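PDB 1HTW: HI0065 from Haemophilus influenzae, which binds ATP and magnesium and is required for forming the threonylcarbamoyl group on adenosine 37 of tRNAs that read codons beginning with adenine. Local coordinates for residues Y82-Y87 with R101-T106; T48-M53 with L111-E116; Q6-P9 with S13-R16. All coordinates share one frame; numbering follows the deposited sequence.

Contact 1 (Y82-Y87 with R101-T106); sequences YHFDLY and RDYFNT
Y82 and Y103 form an offset stack that joins strand 79-85 of the central sheet of this P-loop NTPase fold to the short, weakly bonded helix 100-104. The ring centroids lie 3.9 Å apart and the planes are inclined by only 10°, so the two rings face each other almost flat. CG of Y103 sits over the middle of the Y82 ring, while CE1 of Y82 lies over the centre of the Y103 ring, and a CH-pi contact from CB of Y103 extends the overlap. Y103 enters this position with CG anti to its carbonyl carbon (chi1 -51°). The phenol oxygen of Y82 has a weak hydrogen bond to E73.

The remaining contacts are apolar. F84 offers CZ to the edge of the Y103 ring, close to its plane, at 4.1 Å from CD2. Against F104 it meets a second ring arriving from the opposite direction, with the planes at 32°, an oblique pair. V71 of strand 71-76 touches both F84 and Y103, and C110 of strand 109-113 touches Y82, F84 and F104, so the cluster rests on the sheet. The F84–F104 approach is made by F84 CZ and F104 CE1, 3.8 Å apart.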
loop_
_atom_site.group_PDB
_atom_site.type_symbol
_atom_site.label_atom_id
_atom_site.label_comp_id
_atom_site.label_asym_id
_atom_site.label_seq_id
_atom_site.Cartn_x
_atom_site.Cartn_y
_atom_site.Cartn_z
ATOM N N TYR A 82 5.691 4.666 -4.061
ATOM C CA TYR A 82 6.676 3.583 -4.075
ATOM C C TYR A 82 6.007 2.240 -3.710
ATOM O O TYR A 82 5.274 2.199 -2.758
ATOM C CB TYR A 82 7.806 3.849 -3.089
ATOM C CG TYR A 82 8.569 5.089 -3.534
ATOM C CD1 TYR A 82 9.527 5.048 -4.501
ATOM C CD2 TYR A 82 8.184 6.320 -2.977
ATOM C CE1 TYR A 82 10.181 6.215 -4.908
ATOM C CE2 TYR A 82 8.791 7.492 -3.446
ATOM C CZ TYR A 82 9.771 7.419 -4.385
ATOM O OH TYR A 82 10.436 8.597 -4.750
ATOM N N HIS A 83 6.159 1.300 -4.639
ATOM C CA HIS A 83 5.554 -0.048 -4.388
ATOM C C HIS A 83 6.724 -0.941 -4.020
ATOM O O HIS A 83 7.736 -1.078 -4.726
ATOM C CB HIS A 83 4.897 -0.519 -5.702
ATOM C CG HIS A 83 4.301 -1.910 -5.573
ATOM N ND1 HIS A 83 4.102 -2.692 -6.677
ATOM C CD2 HIS A 83 3.859 -2.575 -4.491
ATOM C CE1 HIS A 83 3.563 -3.855 -6.288
ATOM N NE2 HIS A 83 3.360 -3.805 -4.971
ATOM N N PHE A 84 6.610 -1.551 -2.831
ATOM C CA PHE A 84 7.667 -2.467 -2.359
ATOM C C PHE A 84 7.144 -3.894 -2.266
ATOM O O PHE A 84 5.998 -4.076 -1.880
ATOM C CB PHE A 84 8.084 -2.061 -0.936
ATOM C CG PHE A 84 8.857 -0.766 -0.858
ATOM C CD1 PHE A 84 8.140 0.430 -0.793
ATOM C CD2 PHE A 84 10.225 -0.773 -0.650
ATOM C CE1 PHE A 84 8.823 1.635 -0.661
ATOM C CE2 PHE A 84 10.904 0.441 -0.552
ATOM C CZ PHE A 84 10.198 1.610 -0.566
ATOM N N ASP A 85 7.956 -4.848 -2.745
ATOM C CA ASP A 85 7.686 -6.270 -2.438
ATOM C C ASP A 85 8.996 -6.781 -1.820
ATOM O O ASP A 85 9.993 -6.875 -2.555
ATOM C CB ASP A 85 7.360 -7.128 -3.651
ATOM C CG ASP A 85 7.035 -8.571 -3.110
ATOM O OD1 ASP A 85 7.507 -8.857 -2.004
ATOM O OD2 ASP A 85 6.277 -9.269 -3.765
ATOM N N LEU A 86 9.008 -6.975 -0.532
ATOM C CA LEU A 86 10.157 -7.234 0.271
ATOM C C LEU A 86 10.443 -8.734 0.467
ATOM O O LEU A 86 11.287 -9.061 1.291
ATOM C CB LEU A 86 10.184 -6.554 1.619
ATOM C CG LEU A 86 10.055 -5.021 1.668
ATOM C CD1 LEU A 86 10.167 -4.482 3.072
ATOM C CD2 LEU A 86 11.084 -4.380 0.738
ATOM N N TYR A 87 9.702 -9.532 -0.284
ATOM C CA TYR A 87 9.838 -10.984 -0.107
ATOM C C TYR A 87 11.283 -11.450 -0.162
ATOM O O TYR A 87 11.701 -12.268 0.674
ATOM C CB TYR A 87 9.001 -11.729 -1.150
ATOM C CG TYR A 87 9.058 -13.234 -0.868
ATOM C CD1 TYR A 87 8.894 -13.687 0.433
ATOM C CD2 TYR A 87 9.313 -14.142 -1.874
ATOM C CE1 TYR A 87 8.961 -15.044 0.719
ATOM C CE2 TYR A 87 9.390 -15.501 -1.597
ATOM C CZ TYR A 87 9.197 -15.940 -0.308
ATOM O OH TYR A 87 9.264 -17.283 -0.024
ATOM N N ARG A 101 16.108 5.672 1.609
ATOM C CA ARG A 101 16.268 6.939 2.275
ATOM C C ARG A 101 15.225 7.977 1.895
ATOM O O ARG A 101 14.275 8.229 2.634
ATOM C CB ARG A 101 17.665 7.525 1.992
ATOM C CG ARG A 101 18.764 6.476 1.955
ATOM C CD ARG A 101 20.126 7.109 1.739
ATOM N NE ARG A 101 21.082 6.749 2.782
ATOM C CZ ARG A 101 22.213 7.418 3.000
ATOM N NH1 ARG A 101 22.510 8.469 2.246
ATOM N NH2 ARG A 101 23.037 7.039 3.966
ATOM N N ASP A 102 15.466 8.634 0.762
ATOM C CA ASP A 102 14.625 9.739 0.348
ATOM C C ASP A 102 13.162 9.375 0.256
ATOM O O ASP A 102 12.310 10.253 0.442
ATOM C CB ASP A 102 15.152 10.358 -0.951
ATOM C CG ASP A 102 16.577 10.865 -0.766
ATOM O OD1 ASP A 102 17.005 10.971 0.413
ATOM O OD2 ASP A 102 17.252 11.140 -1.773
ATOM N N TYR A 103 12.841 8.103 -0.008
ATOM C CA TYR A 103 11.448 7.705 -0.161
ATOM C C TYR A 103 10.629 7.837 1.117
ATOM O O TYR A 103 9.429 8.128 1.038
ATOM C CB TYR A 103 11.332 6.279 -0.667
ATOM C CG TYR A 103 12.147 5.971 -1.906
ATOM C CD1 TYR A 103 12.823 6.949 -2.614
ATOM C CD2 TYR A 103 12.249 4.655 -2.335
ATOM C CE1 TYR A 103 13.588 6.619 -3.734
ATOM C CE2 TYR A 103 13.024 4.310 -3.418
ATOM C CZ TYR A 103 13.676 5.302 -4.127
ATOM O OH TYR A 103 14.380 4.952 -5.257
ATOM N N PHE A 104 11.222 7.579 2.268
ATOM C CA PHE A 104 10.498 7.658 3.525
ATOM C C PHE A 104 10.555 9.069 4.108
ATOM O O PHE A 104 9.798 9.348 5.038
ATOM C CB PHE A 104 10.955 6.640 4.549
ATOM C CG PHE A 104 11.009 5.205 4.109
ATOM C CD1 PHE A 104 10.049 4.668 3.272
ATOM C CD2 PHE A 104 12.028 4.376 4.556
ATOM C CE1 PHE A 104 10.122 3.349 2.858
ATOM C CE2 PHE A 104 12.084 3.050 4.178
ATOM C CZ PHE A 104 11.136 2.539 3.317
ATOM N N ASN A 105 11.363 9.949 3.512
ATOM C CA ASN A 105 11.500 11.308 4.000
ATOM C C ASN A 105 10.882 12.393 3.158
ATOM O O ASN A 105 11.246 13.577 3.329
ATOM C CB ASN A 105 13.015 11.670 4.121
ATOM C CG ASN A 105 13.535 11.175 5.448
ATOM O OD1 ASN A 105 13.852 10.000 5.575
ATOM N ND2 ASN A 105 13.592 12.075 6.422
ATOM N N THR A 106 9.980 12.074 2.263
ATOM C CA THR A 106 9.318 13.052 1.396
ATOM C C THR A 106 7.829 12.787 1.412
ATOM O O THR A 106 7.432 11.855 2.169
ATOM C CB THR A 106 9.953 13.013 0.008
ATOM O OG1 THR A 106 9.561 14.109 -0.806
ATOM C CG2 THR A 106 9.524 11.695 -0.667
#

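Contact 2 (T48-M53 with L111-E116); sequences TLTRGM and LIEWSE. With NA (sodium ion), chain F; MG (magnesium ion), chain D; ADP (adenosine-5'-diphosphate), chain H.
Helix 48-53 runs nearly antiparallel to strand 111-113, at 167° between their N-to-C directions, with the axes 10.2 Å apart at closest approach. The space between is bridged mainly by L111, whose two methyl branches divide the work. CD2 meets M53 tip to tip, tightly, at 3.5 Å from CE; the bend at chi3 (72°) turns that methyl aside from the otherwise extended M53 chain. CD1 lies 4.0 Å from CG2 of T50, the two side chains sliding past each other in opposite directions. The hydroxyl of T50 is hydrogen-bonded to the carbonyl oxygen of K46 in its own helix.

At the N-terminal part of the helix segment and the C-terminal end of the strand the two segments reach ADP, T48 directly and E113 through magnesium. T48, directly after K46 and T47, ends the P-loop (Walker A) leading into helix 46-56; its backbone N and OG1 both grip ADP O2A, each at 2.8 Å. E113 OE1 binds the magnesium ion at 2.2 Å alongside ADP O1B, three waters and T47. Its OE2 is hydrogen-bonded to H83, which probably helps fix the carboxylate's rotation. Behind the strand end, I112 O and S115 OG bind a sodium ion together with L38 and N39.

Strand 109-113 lies between strands 34-39 and 79-85, while M53 also packs against F21, A22 and L25 of helix 11-28.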
loop_
_atom_site.group_PDB
_atom_site.type_symbol
_atom_site.label_atom_id
_atom_site.label_comp_id
_atom_site.label_asym_id
_atom_site.label_seq_id
_atom_site.Cartn_x
_atom_site.Cartn_y
_atom_site.Cartn_z
ATOM N N THR A 48 -2.871 -6.788 -6.929
ATOM C CA THR A 48 -4.022 -6.315 -7.659
ATOM C C THR A 48 -4.652 -5.034 -7.015
ATOM O O THR A 48 -5.040 -4.160 -7.753
ATOM C CB THR A 48 -5.151 -7.366 -7.684
ATOM O OG1 THR A 48 -4.527 -8.457 -8.490
ATOM C CG2 THR A 48 -6.374 -6.894 -8.374
ATOM N N LEU A 49 -4.599 -5.041 -5.690
ATOM C CA LEU A 49 -5.107 -3.798 -5.013
ATOM C C LEU A 49 -4.117 -2.622 -5.319
ATOM O O LEU A 49 -4.706 -1.594 -5.661
ATOM C CB LEU A 49 -5.043 -4.033 -3.482
ATOM C CG LEU A 49 -5.352 -2.774 -2.647
ATOM C CD1 LEU A 49 -6.644 -2.112 -3.069
ATOM C CD2 LEU A 49 -5.386 -3.120 -1.147
ATOM N N THR A 50 -2.881 -2.914 -5.257
ATOM C CA THR A 50 -1.868 -1.858 -5.628
ATOM C C THR A 50 -2.129 -1.378 -7.045
ATOM O O THR A 50 -2.077 -0.174 -7.337
ATOM C CB THR A 50 -0.492 -2.481 -5.565
ATOM O OG1 THR A 50 -0.194 -2.808 -4.187
ATOM C CG2 THR A 50 0.590 -1.435 -5.991
ATOM N N ARG A 51 -2.385 -2.297 -7.957
ATOM C CA ARG A 51 -2.724 -1.887 -9.337
ATOM C C ARG A 51 -3.932 -1.021 -9.426
ATOM O O ARG A 51 -3.978 0.037 -10.110
ATOM C CB ARG A 51 -2.760 -3.125 -10.243
ATOM C CG ARG A 51 -3.289 -2.903 -11.646
ATOM C CD ARG A 51 -3.260 -4.270 -12.423
ATOM N NE ARG A 51 -4.524 -4.930 -12.543
ATOM C CZ ARG A 51 -5.632 -4.712 -13.157
ATOM N NH1 ARG A 51 -5.910 -3.604 -13.866
ATOM N NH2 ARG A 51 -6.654 -5.586 -13.014
ATOM N N GLY A 52 -5.020 -1.343 -8.724
ATOM C CA GLY A 52 -6.231 -0.526 -8.726
ATOM C C GLY A 52 -5.842 0.908 -8.110
ATOM O O GLY A 52 -6.466 1.836 -8.589
ATOM N N MET A 53 -5.038 0.892 -7.122
ATOM C CA MET A 53 -4.661 2.225 -6.484
ATOM C C MET A 53 -3.891 3.056 -7.523
ATOM O O MET A 53 -4.329 4.184 -7.805
ATOM C CB MET A 53 -3.845 2.006 -5.265
ATOM C CG MET A 53 -4.501 1.288 -4.039
ATOM S SD MET A 53 -3.456 0.963 -2.574
ATOM C CE MET A 53 -3.258 2.805 -1.878
ATOM N N LEU A 111 3.672 1.664 -0.585
ATOM C CA LEU A 111 2.712 0.500 -0.452
ATOM C C LEU A 111 3.603 -0.745 -0.399
ATOM O O LEU A 111 4.385 -0.938 -1.345
ATOM C CB LEU A 111 1.874 0.487 -1.732
ATOM C CG LEU A 111 1.175 1.822 -2.111
ATOM C CD1 LEU A 111 0.493 1.709 -3.484
ATOM C CD2 LEU A 111 0.055 2.144 -1.065
ATOM N N ILE A 112 3.537 -1.449 0.710
ATOM C CA ILE A 112 4.542 -2.425 1.044
ATOM C C ILE A 112 3.971 -3.838 1.202
ATOM O O ILE A 112 3.149 -4.060 2.076
ATOM C CB ILE A 112 5.243 -2.005 2.329
ATOM C CG1 ILE A 112 5.886 -0.580 2.052
ATOM C CG2 ILE A 112 6.326 -2.968 2.769
ATOM C CD1 ILE A 112 6.691 -0.095 3.224
ATOM N N GLU A 113 4.478 -4.739 0.379
ATOM C CA GLU A 113 4.155 -6.178 0.515
ATOM C C GLU A 113 5.295 -6.841 1.230
ATOM O O GLU A 113 6.461 -6.431 1.149
ATOM C CB GLU A 113 3.931 -6.820 -0.863
ATOM C CG GLU A 113 2.711 -6.287 -1.588
ATOM C CD GLU A 113 2.419 -6.869 -2.926
ATOM O OE1 GLU A 113 2.374 -8.137 -3.032
ATOM O OE2 GLU A 113 2.123 -6.118 -3.870
ATOM N N TRP A 114 4.985 -7.784 2.156
ATOM C CA TRP A 114 5.995 -8.421 2.968
ATOM C C TRP A 114 6.760 -7.474 3.859
ATOM O O TRP A 114 7.977 -7.550 4.076
ATOM C CB TRP A 114 6.986 -9.196 2.065
ATOM C CG TRP A 114 6.426 -10.503 1.609
ATOM C CD1 TRP A 114 5.818 -10.783 0.415
ATOM C CD2 TRP A 114 6.433 -11.735 2.348
ATOM N NE1 TRP A 114 5.440 -12.096 0.378
ATOM C CE2 TRP A 114 5.813 -12.700 1.547
ATOM C CE3 TRP A 114 6.894 -12.090 3.618
ATOM C CZ2 TRP A 114 5.639 -14.023 1.964
ATOM C CZ3 TRP A 114 6.732 -13.414 4.027
ATOM C CH2 TRP A 114 6.105 -14.355 3.200
ATOM N N SER A 115 6.013 -6.589 4.561
ATOM C CA SER A 115 6.655 -5.612 5.428
ATOM C C SER A 115 7.385 -6.257 6.591
ATOM O O SER A 115 8.283 -5.599 7.151
ATOM C CB SER A 115 5.558 -4.670 5.969
ATOM O OG SER A 115 4.502 -5.447 6.515
ATOM N N GLU A 116 7.006 -7.479 6.986
ATOM C CA GLU A 116 7.707 -8.134 8.085
ATOM C C GLU A 116 9.220 -8.214 7.817
ATOM O O GLU A 116 10.034 -8.225 8.750
ATOM C CB GLU A 116 7.250 -9.581 8.299
ATOM C CG GLU A 116 5.847 -9.972 8.308
ATOM C CD GLU A 116 5.226 -10.272 6.963
ATOM O OE1 GLU A 116 4.996 -9.310 6.195
ATOM O OE2 GLU A 116 4.920 -11.451 6.685
HETATM NA NA NA F . 3.174 -5.916 4.181
HETATM MG MG MG D . 2.038 -9.330 -4.816
HETATM P PB ADP H . -0.682 -11.092 -4.077
HETATM O O1B ADP H . 0.147 -9.857 -4.448
HETATM O O2B ADP H . -1.308 -10.982 -2.751
HETATM O O3B ADP H . 0.285 -12.348 -4.186
HETATM P PA ADP H . -1.912 -10.861 -6.692
HETATM O O1A ADP H . -0.649 -10.965 -7.485
HETATM O O2A ADP H . -2.619 -9.566 -6.781
HETATM O O3A ADP H . -1.707 -11.330 -5.195
HETATM O "O5'" ADP H . -2.890 -11.999 -7.258
HETATM C "C5'" ADP H . -4.286 -12.007 -7.104
HETATM C "C4'" ADP H . -4.857 -13.021 -8.133
HETATM O "O4'" ADP H . -6.209 -13.313 -7.789
HETATM C "C3'" ADP H . -4.844 -12.497 -9.552
HETATM O "O3'" ADP H . -4.464 -13.558 -10.484
HETATM C "C2'" ADP H . -6.266 -11.988 -9.687
HETATM O "O2'" ADP H . -6.721 -11.854 -11.020
HETATM C "C1'" ADP H . -7.070 -12.976 -8.813
HETATM N N9 ADP H . -8.276 -12.404 -8.267
HETATM C C8 ADP H . -9.529 -12.944 -8.324
HETATM N N7 ADP H . -10.469 -12.330 -7.692
HETATM C C5 ADP H . -9.828 -11.293 -7.173
HETATM C C6 ADP H . -10.353 -10.336 -6.339
HETATM N N6 ADP H . -11.605 -10.291 -5.905
HETATM N N1 ADP H . -9.440 -9.452 -5.846
HETATM C C2 ADP H . -8.147 -9.537 -6.201
HETATM N N3 ADP H . -7.531 -10.460 -6.968
HETATM C C4 ADP H . -8.487 -11.292 -7.448
HETATM O O HOH W 1 2.591 -11.090 -3.756
HETATM O O HOH W 2 1.997 -10.467 -6.689
HETATM O O HOH W 3 4.234 -9.016 -5.319
#

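Contact 3 (Q6-P9 with S13-R16); sequences QYIP and SMLR. With ADP (adenosine-5'-diphosphate), chain H.
With CG2 of I8 anti to the backbone N and CG1 beside that N (chi1 -63°), the CG2 methyl of this strand residue is set against the start of helix 11-28. It lies over the backbone between S13 and M14, 3.5 Å from N of M14, and also touches CB of both residues, at 3.9 Å in each case. CB of M14 already lies 3.7 Å from N1 of the adenine of ADP; chi1 (-176°) puts CG beside the base as well, and the bends at chi2 and chi3 bring CE back to it, near N1 and C2. M14 thus has I8 against its CB, and the base against CB, CG and CE.

P9 packs against S13 through the CG and CD corner of its ring, with CG 3.7 Å from OG. That hydroxyl is hydrogen-bonded to D10, in the turn joining the two segments. I8 also touches R138 and I140 of the neighbouring strand 137-144; strand 3-8 is the outermost on this side of the sheet.

The arrangement is a tight strand-to-helix connection, and M14 contributes to the part of the ADP pocket that holds the adenine, with T48 of helix 46-56 touching the base through CG2.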
loop_
_atom_site.group_PDB
_atom_site.type_symbol
_atom_site.label_atom_id
_atom_site.label_comp_id
_atom_site.label_asym_id
_atom_site.label_seq_id
_atom_site.Cartn_x
_atom_site.Cartn_y
_atom_site.Cartn_z
ATOM N N GLN A 6 -14.446 -4.566 4.751
ATOM C CA GLN A 6 -15.056 -4.381 3.461
ATOM C C GLN A 6 -15.015 -5.610 2.574
ATOM O O GLN A 6 -13.961 -6.168 2.337
ATOM C CB GLN A 6 -14.216 -3.262 2.720
ATOM C CG GLN A 6 -14.765 -2.992 1.330
ATOM C CD GLN A 6 -16.001 -2.115 1.342
ATOM O OE1 GLN A 6 -16.143 -1.195 2.159
ATOM N NE2 GLN A 6 -17.016 -2.547 0.592
ATOM N N TYR A 7 -16.231 -6.043 2.219
ATOM C CA TYR A 7 -16.359 -7.205 1.315
ATOM C C TYR A 7 -16.095 -6.732 -0.117
ATOM O O TYR A 7 -16.509 -5.634 -0.565
ATOM C CB TYR A 7 -17.824 -7.738 1.444
ATOM C CG TYR A 7 -18.164 -8.842 0.466
ATOM C CD1 TYR A 7 -17.349 -9.976 0.471
ATOM C CD2 TYR A 7 -19.350 -8.860 -0.234
ATOM C CE1 TYR A 7 -17.667 -11.049 -0.367
ATOM C CE2 TYR A 7 -19.706 -9.948 -1.032
ATOM C CZ TYR A 7 -18.819 -11.013 -1.088
ATOM O OH TYR A 7 -19.170 -12.143 -1.822
ATOM N N ILE A 8 -15.325 -7.506 -0.783
ATOM C CA ILE A 8 -14.886 -7.229 -2.195
ATOM C C ILE A 8 -15.285 -8.470 -3.042
ATOM O O ILE A 8 -14.553 -9.447 -3.059
ATOM C CB ILE A 8 -13.357 -7.163 -2.145
ATOM C CG1 ILE A 8 -12.887 -5.994 -1.260
ATOM C CG2 ILE A 8 -12.873 -6.968 -3.602
ATOM C CD1 ILE A 8 -13.370 -4.599 -1.682
ATOM N N PRO A 9 -16.460 -8.381 -3.616
ATOM C CA PRO A 9 -17.041 -9.580 -4.282
ATOM C C PRO A 9 -16.330 -10.091 -5.487
ATOM O O PRO A 9 -16.429 -11.269 -5.875
ATOM C CB PRO A 9 -18.466 -9.134 -4.598
ATOM C CG PRO A 9 -18.516 -7.688 -4.500
ATOM C CD PRO A 9 -17.401 -7.271 -3.559
ATOM N N SER A 13 -14.354 -5.013 -8.179
ATOM C CA SER A 13 -14.565 -4.333 -6.900
ATOM C C SER A 13 -13.236 -4.080 -6.198
ATOM O O SER A 13 -13.159 -3.076 -5.454
ATOM C CB SER A 13 -15.444 -5.264 -6.010
ATOM O OG SER A 13 -16.763 -5.262 -6.607
ATOM N N MET A 14 -12.231 -4.893 -6.352
ATOM C CA MET A 14 -10.958 -4.678 -5.693
ATOM C C MET A 14 -10.314 -3.392 -6.323
ATOM O O MET A 14 -9.703 -2.631 -5.601
ATOM C CB MET A 14 -9.958 -5.807 -5.909
ATOM C CG MET A 14 -8.670 -5.677 -5.169
ATOM S SD MET A 14 -8.799 -5.603 -3.254
ATOM C CE MET A 14 -8.258 -7.351 -2.817
ATOM N N LEU A 15 -10.464 -3.363 -7.653
ATOM C CA LEU A 15 -9.875 -2.170 -8.348
ATOM C C LEU A 15 -10.604 -0.890 -7.986
ATOM O O LEU A 15 -9.853 0.108 -7.682
ATOM C CB LEU A 15 -9.939 -2.466 -9.840
ATOM C CG LEU A 15 -9.146 -3.660 -10.346
ATOM C CD1 LEU A 15 -9.480 -3.917 -11.826
ATOM C CD2 LEU A 15 -7.668 -3.572 -10.080
ATOM N N ARG A 16 -11.886 -0.853 -7.865
ATOM C CA ARG A 16 -12.671 0.293 -7.441
ATOM C C ARG A 16 -12.309 0.670 -6.013
ATOM O O ARG A 16 -12.191 1.876 -5.689
ATOM C CB ARG A 16 -14.167 -0.026 -7.532
ATOM C CG ARG A 16 -15.076 1.117 -7.050
ATOM C CD ARG A 16 -16.544 0.722 -7.248
ATOM N NE ARG A 16 -17.456 1.607 -6.553
ATOM C CZ ARG A 16 -18.395 1.264 -5.673
ATOM N NH1 ARG A 16 -18.560 0.002 -5.305
ATOM N NH2 ARG A 16 -19.181 2.203 -5.161
HETATM P PB ADP H . -0.682 -11.092 -4.077
HETATM O O1B ADP H . 0.147 -9.857 -4.448
HETATM O O2B ADP H . -1.308 -10.982 -2.751
HETATM O O3B ADP H . 0.285 -12.348 -4.186
HETATM P PA ADP H . -1.912 -10.861 -6.692
HETATM O O1A ADP H . -0.649 -10.965 -7.485
HETATM O O2A ADP H . -2.619 -9.566 -6.781
HETATM O O3A ADP H . -1.707 -11.330 -5.195
HETATM O "O5'" ADP H . -2.890 -11.999 -7.258
HETATM C "C5'" ADP H . -4.286 -12.007 -7.104
HETATM C "C4'" ADP H . -4.857 -13.021 -8.133
HETATM O "O4'" ADP H . -6.209 -13.313 -7.789
HETATM C "C3'" ADP H . -4.844 -12.497 -9.552
HETATM O "O3'" ADP H . -4.464 -13.558 -10.484
HETATM C "C2'" ADP H . -6.266 -11.988 -9.687
HETATM O "O2'" ADP H . -6.721 -11.854 -11.020
HETATM C "C1'" ADP H . -7.070 -12.976 -8.813
HETATM N N9 ADP H . -8.276 -12.404 -8.267
HETATM C C8 ADP H . -9.529 -12.944 -8.324
HETATM N N7 ADP H . -10.469 -12.330 -7.692
HETATM C C5 ADP H . -9.828 -11.293 -7.173
HETATM C C6 ADP H . -10.353 -10.336 -6.339
HETATM N N6 ADP H . -11.605 -10.291 -5.905
HETATM N N1 ADP H . -9.440 -9.452 -5.846
HETATM C C2 ADP H . -8.147 -9.537 -6.201
HETATM N N3 ADP H . -7.531 -10.460 -6.968
HETATM C C4 ADP H . -8.487 -11.292 -7.448
#

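Along the chain, contact 3 closes first; contact 2 then spans a long excursion within which contact 1 both opens and closes. All three reach the same mixed sheet. Contacts 1 and 2 have centres 12 Å apart and share neighbouring strands 79-85 and 109-113, joined by probable backbone hydrogen bonds: F84 N to L111 O and L111 N to Y82 O. Contact 3 lies 15 Å from contact 2, centre to centre, where L15 packs on R51 and G52, and 25 Å from contact 1, across the chain's centre. Contacts 2 and 3 both touch ADP, contact 2 chiefly at the phosphates and contact 3 at the base, so the nucleotide spans them; contact 1 lies on the sheet's far flank.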